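Long-range contacts in protein Pcdhgb2 (Mus musculus, PDB 5SZR), which probably acts as a calcium-dependent cell-adhesion protein that may help establish specific neuronal connections in the brain, here as extracellular cadherin domains 3-6: residues A[21-27]-A[61-67]; A[224-230]-A[280-286]; A[252-258]-A[291-297]. All coordinates share one frame; numbering follows the deposited sequence.

Contact 1 of 3, residues A[21-27]-A[61-67]; sequences GFSVLQV and TGEITTK. With MAN (alpha-D-mannopyranose), chain S.
The flat amide of Q26 carries E63 on one face: E63 CG sits almost squarely above the carbon of the amide, 3.5 Å from Q26 CD, and the E63 carboxylate plane is turned 27° from the amide. T61 CG2 lies over the same face, nearer the nitrogen. Q26 NE2 donates to T61 O at 3.2 Å, the acceptor tilted from the amide plane. Q26 gets there fully stretched, with CG opposite its own backbone N (chi1 179°). Cut back to an alanine, this position would probably leave T61 O without its donor and E63 CG without the flat group beneath it. The two backbones run antiparallel with a classic bulge, in which V24 and L25 both face I64. V24 N donates to I64 O at 2.9 Å; L25 N adds a weak bond to the same oxygen, and I64 N answers to L25 O at 2.7 Å. G62 holds a positive phi, and a CB there would run into V27 O. S23 OG is bonded covalently to the mannose C1, and the sugar leans C-terminally along the strand, bringing O3 to 2.9 Å from Q26 N. On the buried side V24 CG2 meets T66 CG2 at 3.8 Å, the two side chains crossing at about a right angle. Strand 63-66 is the middle of three, with 23-26 on one flank and 55-57 on the other, where the T65 backbone bonds to N56. V24 packs on V12 and L14 of strand 9-15, while L25, V27 and I64 press on I96 of strand 91-101.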
loop_
_atom_site.group_PDB
_atom_site.type_symbol
_atom_site.label_atom_id
_atom_site.label_comp_id
_atom_site.label_asym_id
_atom_site.label_seq_id
_atom_site.Cartn_x
_atom_site.Cartn_y
_atom_site.Cartn_z
ATOM N N GLY A 21 58.133 -19.888 -25.860
ATOM C CA GLY A 21 59.379 -20.575 -25.603
ATOM C C GLY A 21 59.232 -22.031 -25.231
ATOM O O GLY A 21 60.233 -22.671 -24.893
ATOM N N PHE A 22 58.018 -22.572 -25.278
ATOM C CA PHE A 22 57.804 -23.975 -24.957
ATOM C C PHE A 22 58.491 -24.863 -25.986
ATOM O O PHE A 22 58.537 -24.543 -27.177
ATOM C CB PHE A 22 56.304 -24.278 -24.909
ATOM C CG PHE A 22 55.971 -25.626 -24.336
ATOM C CD1 PHE A 22 56.027 -25.845 -22.969
ATOM C CD2 PHE A 22 55.586 -26.669 -25.161
ATOM C CE1 PHE A 22 55.717 -27.081 -22.437
ATOM C CE2 PHE A 22 55.274 -27.909 -24.635
ATOM C CZ PHE A 22 55.340 -28.114 -23.271
ATOM N N SER A 23 59.030 -25.986 -25.518
ATOM C CA SER A 23 59.737 -26.920 -26.386
ATOM C C SER A 23 58.730 -27.762 -27.163
ATOM O O SER A 23 57.963 -28.527 -26.570
ATOM C CB SER A 23 60.664 -27.806 -25.555
ATOM O OG SER A 23 61.302 -28.784 -26.356
ATOM N N VAL A 24 58.732 -27.624 -28.490
ATOM C CA VAL A 24 57.784 -28.344 -29.336
ATOM C C VAL A 24 58.383 -29.669 -29.782
ATOM O O VAL A 24 57.828 -30.738 -29.503
ATOM C CB VAL A 24 57.371 -27.506 -30.560
ATOM C CG1 VAL A 24 56.621 -28.374 -31.560
ATOM C CG2 VAL A 24 56.520 -26.318 -30.133
ATOM N N LEU A 25 59.511 -29.601 -30.487
ATOM C CA LEU A 25 60.174 -30.767 -31.052
ATOM C C LEU A 25 61.494 -30.321 -31.656
ATOM O O LEU A 25 61.621 -29.186 -32.126
ATOM C CB LEU A 25 59.312 -31.450 -32.122
ATOM C CG LEU A 25 59.862 -32.760 -32.700
ATOM C CD1 LEU A 25 59.799 -33.867 -31.658
ATOM C CD2 LEU A 25 59.131 -33.169 -33.972
ATOM N N GLN A 26 62.475 -31.217 -31.628
ATOM C CA GLN A 26 63.714 -31.043 -32.368
ATOM C C GLN A 26 63.780 -32.106 -33.452
ATOM O O GLN A 26 63.603 -33.297 -33.170
ATOM C CB GLN A 26 64.937 -31.140 -31.453
ATOM C CG GLN A 26 66.249 -30.978 -32.198
ATOM C CD GLN A 26 67.461 -31.082 -31.294
ATOM O OE1 GLN A 26 67.338 -31.343 -30.096
ATOM N NE2 GLN A 26 68.642 -30.873 -31.865
ATOM N N VAL A 27 64.008 -31.677 -34.689
ATOM C CA VAL A 27 64.213 -32.582 -35.813
ATOM C C VAL A 27 65.661 -32.460 -36.269
ATOM O O VAL A 27 66.216 -31.356 -36.319
ATOM C CB VAL A 27 63.237 -32.285 -36.968
ATOM C CG1 VAL A 27 61.835 -32.742 -36.601
ATOM C CG2 VAL A 27 63.240 -30.799 -37.302
ATOM N N THR A 61 70.375 -25.832 -34.985
ATOM C CA THR A 61 70.039 -26.948 -34.109
ATOM C C THR A 61 68.855 -27.761 -34.608
ATOM O O THR A 61 68.810 -28.976 -34.386
ATOM C CB THR A 61 69.728 -26.444 -32.696
ATOM O OG1 THR A 61 70.639 -25.394 -32.346
ATOM C CG2 THR A 61 69.871 -27.572 -31.690
ATOM N N GLY A 62 67.894 -27.126 -35.273
ATOM C CA GLY A 62 66.675 -27.813 -35.638
ATOM C C GLY A 62 65.670 -27.953 -34.519
ATOM O O GLY A 62 64.670 -28.660 -34.691
ATOM N N GLU A 63 65.916 -27.323 -33.371
ATOM C CA GLU A 63 64.915 -27.265 -32.315
ATOM C C GLU A 63 63.797 -26.309 -32.708
ATOM O O GLU A 63 64.037 -25.260 -33.315
ATOM C CB GLU A 63 65.542 -26.815 -30.996
ATOM C CG GLU A 63 66.568 -27.771 -30.417
ATOM C CD GLU A 63 67.061 -27.333 -29.050
ATOM O OE1 GLU A 63 66.224 -27.209 -28.130
ATOM O OE2 GLU A 63 68.280 -27.099 -28.899
ATOM N N ILE A 64 62.569 -26.676 -32.359
ATOM C CA ILE A 64 61.386 -25.884 -32.671
ATOM C C ILE A 64 60.709 -25.510 -31.362
ATOM O O ILE A 64 60.365 -26.388 -30.561
ATOM C CB ILE A 64 60.414 -26.638 -33.587
ATOM C CG1 ILE A 64 61.103 -27.000 -34.899
ATOM C CG2 ILE A 64 59.165 -25.805 -33.838
ATOM C CD1 ILE A 64 60.229 -27.790 -35.816
ATOM N N THR A 65 60.516 -24.214 -31.147
ATOM C CA THR A 65 59.834 -23.708 -29.969
ATOM C C THR A 65 58.789 -22.690 -30.396
ATOM O O THR A 65 58.903 -22.059 -31.451
ATOM C CB THR A 65 60.808 -23.059 -28.977
ATOM O OG1 THR A 65 61.533 -22.014 -29.636
ATOM C CG2 THR A 65 61.782 -24.090 -28.426
ATOM N N THR A 66 57.762 -22.537 -29.565
ATOM C CA THR A 66 56.822 -21.447 -29.766
ATOM C C THR A 66 57.490 -20.130 -29.396
ATOM O O THR A 66 58.372 -20.079 -28.533
ATOM C CB THR A 66 55.557 -21.651 -28.926
ATOM O OG1 THR A 66 55.874 -21.540 -27.530
ATOM C CG2 THR A 66 54.945 -23.021 -29.198
ATOM N N LYS A 67 57.081 -19.057 -30.073
ATOM C CA LYS A 67 57.563 -17.723 -29.742
ATOM C C LYS A 67 56.423 -16.752 -29.467
ATOM O O LYS A 67 56.670 -15.555 -29.281
ATOM C CB LYS A 67 58.471 -17.183 -30.852
ATOM C CG LYS A 67 57.791 -16.943 -32.186
ATOM C CD LYS A 67 58.790 -16.421 -33.211
ATOM C CE LYS A 67 58.097 -15.943 -34.472
ATOM N NZ LYS A 67 59.056 -15.585 -35.554
HETATM C C1 MAN S . 62.208 -29.538 -25.528
HETATM C C2 MAN S . 63.027 -29.935 -26.769
HETATM C C3 MAN S . 62.185 -30.833 -27.697
HETATM C C4 MAN S . 61.540 -32.000 -26.921
HETATM C C5 MAN S . 60.721 -31.438 -25.748
HETATM C C6 MAN S . 60.095 -32.519 -24.888
HETATM O O2 MAN S . 64.178 -30.705 -26.405
HETATM O O3 MAN S . 62.940 -31.325 -28.803
HETATM O O4 MAN S . 60.684 -32.743 -27.778
HETATM O O5 MAN S . 61.588 -30.642 -24.899
HETATM O O6 MAN S . 59.412 -33.426 -25.747
#

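Contact 2 of 3, residues A[224-230]-A[280-286]; sequences VAENNPP and QRAFDHE. With CA (calcium ion), chain P; CA (calcium ion), chain Q.
E226 reaches across to D284 and E286 as a straight rod, with CG opposite its backbone N (chi1 179°) and the chain extended beyond. E286 instead bends at chi2 (68°), which folds its carboxylate back so that both glutamates meet the same two calcium ions. N228 turns its amide in between its own backbone N and carbonyl carbon (chi1 60°), aiming it at the opposite backbone. The calcium ion of chain P is held by E226 OE2 at 2.3 Å, D284 OD1 at 2.4 Å, E286 OE1, two waters and an oxygen from D320. One of those waters also donates to N227 OD1, a second-shell link; the N227 amide also turns to D320. The ion of chain Q takes E226 OE1 at 2.8 Å and both oxygens of E286, and its shell is completed by D317, D320, D360 and R318 O. Away from the metals, N228 works as a clamp: N228 OD1 accepts a nearly straight bond from F283 N at 2.8 Å, and N228 ND2 donates to R281 O at 3.0 Å. N227 N closes the pairing on F283 O at 2.9 Å. The F283 ring has V224 CG1 at its edge, 4.0 Å from F283 CD1, and R281 O over one face, offset toward the rim. D284 OD1 also accepts from E286 N, an Asx turn that helps fix the D284-E286 bend, the D-x-E calcium motif of cadherins. E226 OE2, D284 OD1 and E286 OE1 crowd round one ion, E226 OE2 and E286 OE1 only 2.7 Å apart, a cluster that would probably repel itself without calcium, consistent with the calcium-stiffened junctions between successive cadherin domains.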
loop_
_atom_site.group_PDB
_atom_site.type_symbol
_atom_site.label_atom_id
_atom_site.label_comp_id
_atom_site.label_asym_id
_atom_site.label_seq_id
_atom_site.Cartn_x
_atom_site.Cartn_y
_atom_site.Cartn_z
ATOM N N VAL A 224 -24.168 16.059 16.536
ATOM C CA VAL A 224 -24.300 17.416 16.007
ATOM C C VAL A 224 -25.274 18.188 16.889
ATOM O O VAL A 224 -26.443 17.804 17.012
ATOM C CB VAL A 224 -24.786 17.437 14.548
ATOM C CG1 VAL A 224 -24.663 18.841 13.976
ATOM C CG2 VAL A 224 -24.023 16.444 13.703
ATOM N N ALA A 225 -24.802 19.283 17.477
ATOM C CA ALA A 225 -25.665 20.110 18.304
ATOM C C ALA A 225 -26.737 20.775 17.451
ATOM O O ALA A 225 -26.464 21.286 16.361
ATOM C CB ALA A 225 -24.854 21.171 19.049
ATOM N N GLU A 226 -27.962 20.741 17.963
ATOM C CA GLU A 226 -29.104 21.415 17.363
ATOM C C GLU A 226 -28.782 22.864 17.023
ATOM O O GLU A 226 -27.887 23.476 17.617
ATOM C CB GLU A 226 -30.271 21.334 18.345
ATOM C CG GLU A 226 -31.562 21.975 17.958
ATOM C CD GLU A 226 -32.621 21.700 18.998
ATOM O OE1 GLU A 226 -32.319 21.816 20.204
ATOM O OE2 GLU A 226 -33.739 21.319 18.609
ATOM N N ASN A 227 -29.521 23.405 16.051
ATOM C CA ASN A 227 -29.466 24.812 15.655
ATOM C C ASN A 227 -28.123 25.191 15.044
ATOM O O ASN A 227 -27.762 26.373 15.001
ATOM C CB ASN A 227 -29.803 25.737 16.830
ATOM C CG ASN A 227 -31.161 25.432 17.426
ATOM O OD1 ASN A 227 -32.103 25.102 16.708
ATOM N ND2 ASN A 227 -31.266 25.530 18.747
ATOM N N ASN A 228 -27.378 24.188 14.590
ATOM C CA ASN A 228 -26.162 24.400 13.827
ATOM C C ASN A 228 -26.438 25.302 12.625
ATOM O O ASN A 228 -27.527 25.261 12.042
ATOM C CB ASN A 228 -25.634 23.062 13.331
ATOM C CG ASN A 228 -26.640 22.349 12.450
ATOM O OD1 ASN A 228 -27.684 21.889 12.923
ATOM N ND2 ASN A 228 -26.349 22.282 11.157
ATOM N N PRO A 229 -25.466 26.114 12.216
ATOM C CA PRO A 229 -25.611 26.833 10.955
ATOM C C PRO A 229 -25.686 25.848 9.808
ATOM O O PRO A 229 -25.103 24.751 9.872
ATOM C CB PRO A 229 -24.333 27.685 10.884
ATOM C CG PRO A 229 -23.730 27.639 12.254
ATOM C CD PRO A 229 -24.156 26.343 12.846
ATOM N N PRO A 230 -26.415 26.182 8.747
ATOM C CA PRO A 230 -26.333 25.366 7.535
ATOM C C PRO A 230 -24.932 25.455 6.960
ATOM O O PRO A 230 -24.247 26.473 7.094
ATOM C CB PRO A 230 -27.366 26.002 6.597
ATOM C CG PRO A 230 -28.170 26.907 7.444
ATOM C CD PRO A 230 -27.296 27.339 8.569
ATOM N N GLN A 280 -26.624 20.266 5.829
ATOM C CA GLN A 280 -27.168 21.208 4.861
ATOM C C GLN A 280 -28.267 22.095 5.434
ATOM O O GLN A 280 -28.737 22.999 4.735
ATOM C CB GLN A 280 -27.711 20.452 3.644
ATOM C CG GLN A 280 -26.714 19.478 3.022
ATOM C CD GLN A 280 -25.776 20.141 2.034
ATOM O OE1 GLN A 280 -25.906 19.955 0.824
ATOM N NE2 GLN A 280 -24.823 20.916 2.543
ATOM N N ARG A 281 -28.684 21.861 6.675
ATOM C CA ARG A 281 -29.738 22.650 7.292
ATOM C C ARG A 281 -29.507 22.702 8.792
ATOM O O ARG A 281 -28.744 21.911 9.351
ATOM C CB ARG A 281 -31.122 22.069 7.001
ATOM C CG ARG A 281 -31.349 20.707 7.641
ATOM C CD ARG A 281 -32.830 20.402 7.806
ATOM N NE ARG A 281 -33.542 20.412 6.532
ATOM C CZ ARG A 281 -34.793 19.994 6.377
ATOM N NH1 ARG A 281 -35.366 20.036 5.183
ATOM N NH2 ARG A 281 -35.471 19.531 7.418
ATOM N N ALA A 282 -30.189 23.641 9.444
ATOM C CA ALA A 282 -30.187 23.706 10.899
ATOM C C ALA A 282 -31.047 22.578 11.455
ATOM O O ALA A 282 -32.253 22.523 11.194
ATOM C CB ALA A 282 -30.707 25.061 11.372
ATOM N N PHE A 283 -30.429 21.668 12.202
ATOM C CA PHE A 283 -31.178 20.570 12.795
ATOM C C PHE A 283 -31.993 21.060 13.990
ATOM O O PHE A 283 -31.595 21.981 14.708
ATOM C CB PHE A 283 -30.234 19.448 13.220
ATOM C CG PHE A 283 -29.485 18.814 12.076
ATOM C CD1 PHE A 283 -28.198 18.336 12.257
ATOM C CD2 PHE A 283 -30.072 18.685 10.829
ATOM C CE1 PHE A 283 -27.501 17.746 11.206
ATOM C CE2 PHE A 283 -29.380 18.093 9.774
ATOM C CZ PHE A 283 -28.094 17.624 9.966
ATOM N N ASP A 284 -33.152 20.435 14.193
ATOM C CA ASP A 284 -34.061 20.756 15.291
ATOM C C ASP A 284 -34.324 19.468 16.060
ATOM O O ASP A 284 -35.053 18.592 15.580
ATOM C CB ASP A 284 -35.357 21.374 14.759
ATOM C CG ASP A 284 -36.373 21.675 15.850
ATOM O OD1 ASP A 284 -36.015 21.695 17.047
ATOM O OD2 ASP A 284 -37.550 21.916 15.500
ATOM N N HIS A 285 -33.718 19.352 17.247
ATOM C CA HIS A 285 -33.832 18.129 18.039
ATOM C C HIS A 285 -35.284 17.784 18.344
ATOM O O HIS A 285 -35.624 16.605 18.497
ATOM C CB HIS A 285 -33.035 18.278 19.337
ATOM C CG HIS A 285 -33.242 17.161 20.313
ATOM N ND1 HIS A 285 -32.483 16.011 20.300
ATOM C CD2 HIS A 285 -34.116 17.023 21.338
ATOM C CE1 HIS A 285 -32.883 15.210 21.273
ATOM N NE2 HIS A 285 -33.874 15.801 21.917
ATOM N N GLU A 286 -36.153 18.788 18.425
ATOM C CA GLU A 286 -37.551 18.533 18.743
ATOM C C GLU A 286 -38.310 17.902 17.579
ATOM O O GLU A 286 -39.338 17.257 17.811
ATOM C CB GLU A 286 -38.220 19.829 19.194
ATOM C CG GLU A 286 -37.933 20.209 20.654
ATOM C CD GLU A 286 -36.482 20.594 20.916
ATOM O OE1 GLU A 286 -35.939 21.429 20.172
ATOM O OE2 GLU A 286 -35.888 20.066 21.878
HETATM CA CA CA P . -35.183 23.090 18.757
HETATM CA CA CA Q . -34.207 21.678 22.309
HETATM O O HOH W 1 -34.675 24.275 16.734
HETATM O O HOH W 2 -37.421 24.329 19.191
#

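Contact 3 of 3, residues A[252-258]-A[291-297]; sequences YSIIASD and FQLTLQA. With NAG (2-acetamido-2-deoxy-beta-D-glucopyranose), chain E.
From Y252 facing A297 to S257 facing L293, the two strands run antiparallel, their axes 141° apart and 4.6 Å at closest, with a classic bulge where I255 and A256 both face T294. T294 O takes I255 N at 3.0 Å nearly along the C=O axis and A256 N only weakly, while T294 N returns a bond to A256 O. On the inner face I254 CG2 touches L293 CD1 at 3.7 Å, the two side chains crossing at about a right angle; I254 and L295 instead lie side by side and point the same way. L293 CD1 also rests against S257 CB. At one end the Y252 ring meets the A297 methyl at 4.0 Å from CE1 to CB, and its hydroxyl is bound to A239 N. On the outer face I255 CG1 is wedged between its own backbone N and carbonyl carbon (chi1 59°), which sets it 3.6 Å from T294 CG2. Its CD1 reaches on to the N-acetylglucosamine, 3.5 Å from the sugar C6. At the far end D258 OD1 accepts from Q292 N at 2.8 Å on the syn side of the carboxylate, 32° out of its plane. The inner side chains bury against V268, L264 and V237 of the opposing sheet and its loops. Strand 250-257 is an edge strand, paired with 290-299, which in turn bonds to 306-316: one sheet of the Greek-key beta sandwich of a cadherin domain, apolar toward the core, with a glycan lying against its outer face.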
loop_
_atom_site.group_PDB
_atom_site.type_symbol
_atom_site.label_atom_id
_atom_site.label_comp_id
_atom_site.label_asym_id
_atom_site.label_seq_id
_atom_site.Cartn_x
_atom_site.Cartn_y
_atom_site.Cartn_z
ATOM N N TYR A 252 -15.928 9.970 -2.549
ATOM C CA TYR A 252 -16.958 9.681 -1.559
ATOM C C TYR A 252 -18.310 10.203 -2.027
ATOM O O TYR A 252 -18.398 11.226 -2.711
ATOM C CB TYR A 252 -16.612 10.301 -0.204
ATOM C CG TYR A 252 -15.232 9.931 0.282
ATOM C CD1 TYR A 252 -14.994 8.703 0.884
ATOM C CD2 TYR A 252 -14.164 10.802 0.119
ATOM C CE1 TYR A 252 -13.731 8.354 1.320
ATOM C CE2 TYR A 252 -12.899 10.469 0.556
ATOM C CZ TYR A 252 -12.685 9.241 1.153
ATOM O OH TYR A 252 -11.421 8.910 1.591
ATOM N N SER A 253 -19.368 9.488 -1.642
ATOM C CA SER A 253 -20.727 9.873 -1.994
ATOM C C SER A 253 -21.694 9.319 -0.954
ATOM O O SER A 253 -21.329 8.491 -0.112
ATOM C CB SER A 253 -21.099 9.386 -3.399
ATOM O OG SER A 253 -21.186 7.970 -3.444
ATOM N N ILE A 254 -22.940 9.784 -1.024
ATOM C CA ILE A 254 -24.018 9.321 -0.156
ATOM C C ILE A 254 -25.013 8.562 -1.020
ATOM O O ILE A 254 -25.545 9.113 -1.991
ATOM C CB ILE A 254 -24.712 10.483 0.572
ATOM C CG1 ILE A 254 -23.756 11.172 1.545
ATOM C CG2 ILE A 254 -25.949 9.988 1.301
ATOM C CD1 ILE A 254 -24.404 12.317 2.310
ATOM N N ILE A 255 -25.290 7.314 -0.655
ATOM C CA ILE A 255 -26.112 6.448 -1.487
ATOM C C ILE A 255 -27.438 6.053 -0.843
ATOM O O ILE A 255 -28.363 5.669 -1.570
ATOM C CB ILE A 255 -25.332 5.186 -1.900
ATOM C CG1 ILE A 255 -24.889 4.425 -0.656
ATOM C CG2 ILE A 255 -24.144 5.564 -2.766
ATOM C CD1 ILE A 255 -24.205 3.124 -0.955
ATOM N N ALA A 256 -27.571 6.127 0.479
ATOM C CA ALA A 256 -28.815 5.705 1.113
ATOM C C ALA A 256 -28.969 6.408 2.452
ATOM O O ALA A 256 -27.997 6.899 3.035
ATOM C CB ALA A 256 -28.873 4.184 1.293
ATOM N N SER A 257 -30.209 6.431 2.938
ATOM C CA SER A 257 -30.575 7.136 4.159
ATOM C C SER A 257 -32.012 6.795 4.517
ATOM O O SER A 257 -32.848 6.585 3.634
ATOM C CB SER A 257 -30.421 8.651 3.991
ATOM O OG SER A 257 -31.257 9.353 4.887
ATOM N N ASP A 258 -32.295 6.747 5.820
ATOM C CA ASP A 258 -33.660 6.511 6.278
ATOM C C ASP A 258 -34.548 7.745 6.161
ATOM O O ASP A 258 -35.720 7.676 6.538
ATOM C CB ASP A 258 -33.669 6.000 7.726
ATOM C CG ASP A 258 -32.867 6.875 8.674
ATOM O OD1 ASP A 258 -32.364 7.938 8.248
ATOM O OD2 ASP A 258 -32.748 6.499 9.861
ATOM N N PHE A 291 -30.843 10.290 12.542
ATOM C CA PHE A 291 -31.083 9.728 11.220
ATOM C C PHE A 291 -29.874 8.912 10.786
ATOM O O PHE A 291 -28.754 9.108 11.267
ATOM C CB PHE A 291 -31.418 10.809 10.178
ATOM C CG PHE A 291 -30.361 11.862 10.015
ATOM C CD1 PHE A 291 -29.402 11.751 9.025
ATOM C CD2 PHE A 291 -30.346 12.980 10.832
ATOM C CE1 PHE A 291 -28.430 12.726 8.866
ATOM C CE2 PHE A 291 -29.381 13.961 10.679
ATOM C CZ PHE A 291 -28.424 13.836 9.696
ATOM N N GLN A 292 -30.119 7.984 9.865
ATOM C CA GLN A 292 -29.106 7.050 9.401
ATOM C C GLN A 292 -28.710 7.353 7.963
ATOM O O GLN A 292 -29.500 7.877 7.173
ATOM C CB GLN A 292 -29.600 5.608 9.516
ATOM C CG GLN A 292 -28.930 4.838 10.638
ATOM C CD GLN A 292 -29.644 3.545 10.973
ATOM O OE1 GLN A 292 -30.864 3.434 10.826
ATOM N NE2 GLN A 292 -28.886 2.558 11.439
ATOM N N LEU A 293 -27.475 6.989 7.631
ATOM C CA LEU A 293 -26.836 7.410 6.396
ATOM C C LEU A 293 -25.872 6.320 5.950
ATOM O O LEU A 293 -25.161 5.744 6.777
ATOM C CB LEU A 293 -26.092 8.731 6.618
ATOM C CG LEU A 293 -25.759 9.635 5.440
ATOM C CD1 LEU A 293 -27.042 10.169 4.831
ATOM C CD2 LEU A 293 -24.858 10.769 5.909
ATOM N N THR A 294 -25.844 6.041 4.647
ATOM C CA THR A 294 -24.898 5.081 4.078
ATOM C C THR A 294 -24.035 5.787 3.040
ATOM O O THR A 294 -24.541 6.228 2.002
ATOM C CB THR A 294 -25.614 3.882 3.458
ATOM O OG1 THR A 294 -26.215 3.097 4.496
ATOM C CG2 THR A 294 -24.617 3.016 2.698
ATOM N N LEU A 295 -22.740 5.885 3.316
ATOM C CA LEU A 295 -21.787 6.496 2.403
ATOM C C LEU A 295 -21.007 5.419 1.657
ATOM O O LEU A 295 -20.939 4.261 2.079
ATOM C CB LEU A 295 -20.822 7.418 3.155
ATOM C CG LEU A 295 -21.463 8.568 3.935
ATOM C CD1 LEU A 295 -21.717 8.162 5.379
ATOM C CD2 LEU A 295 -20.611 9.828 3.867
ATOM N N GLN A 296 -20.418 5.814 0.528
ATOM C CA GLN A 296 -19.677 4.896 -0.322
ATOM C C GLN A 296 -18.352 5.520 -0.731
ATOM O O GLN A 296 -18.304 6.697 -1.102
ATOM C CB GLN A 296 -20.476 4.513 -1.570
ATOM C CG GLN A 296 -19.671 3.679 -2.559
ATOM C CD GLN A 296 -20.468 3.276 -3.780
ATOM O OE1 GLN A 296 -21.105 2.224 -3.797
ATOM N NE2 GLN A 296 -20.434 4.111 -4.814
ATOM N N ALA A 297 -17.284 4.729 -0.651
ATOM C CA ALA A 297 -15.976 5.091 -1.181
ATOM C C ALA A 297 -15.718 4.283 -2.442
ATOM O O ALA A 297 -15.868 3.058 -2.438
ATOM C CB ALA A 297 -14.865 4.834 -0.161
HETATM C C1 NAG E . -22.403 -0.560 -1.814
HETATM C C2 NAG E . -22.008 -1.633 -2.816
HETATM C C3 NAG E . -22.312 -1.141 -4.230
HETATM C C4 NAG E . -23.762 -0.673 -4.332
HETATM C C5 NAG E . -24.101 0.297 -3.195
HETATM C C6 NAG E . -25.563 0.672 -3.120
HETATM C C7 NAG E . -20.191 -3.039 -1.960
HETATM C C8 NAG E . -18.711 -3.271 -1.925
HETATM N N2 NAG E . -20.605 -1.992 -2.682
HETATM O O3 NAG E . -22.049 -2.173 -5.175
HETATM O O4 NAG E . -23.971 -0.016 -5.578
HETATM O O5 NAG E . -23.771 -0.292 -1.932
HETATM O O6 NAG E . -26.262 0.304 -4.299
HETATM O O7 NAG E . -20.976 -3.769 -1.365
#

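Contacts 2 and 3 belong to one cadherin domain, their centres about 19 Å apart, and their segments alternate along the chain. They meet where F283 CZ comes within 3.8 Å of F291 CZ, the rings packed edge-to-face, so the calcium-binding loop sits directly on the core behind the sheet. Contact 2 binds the ions at the junction with the following domain; at contact 3 the A297 side chain lies about 10 Å from a different calcium ion. Contact 1 belongs to another domain, with nearest atoms about 95 Å from contact 2 and about 79 Å from contact 3. Like contact 3 it pairs a bulged edge strand with its neighbour, but its own strand bears the sugar covalently.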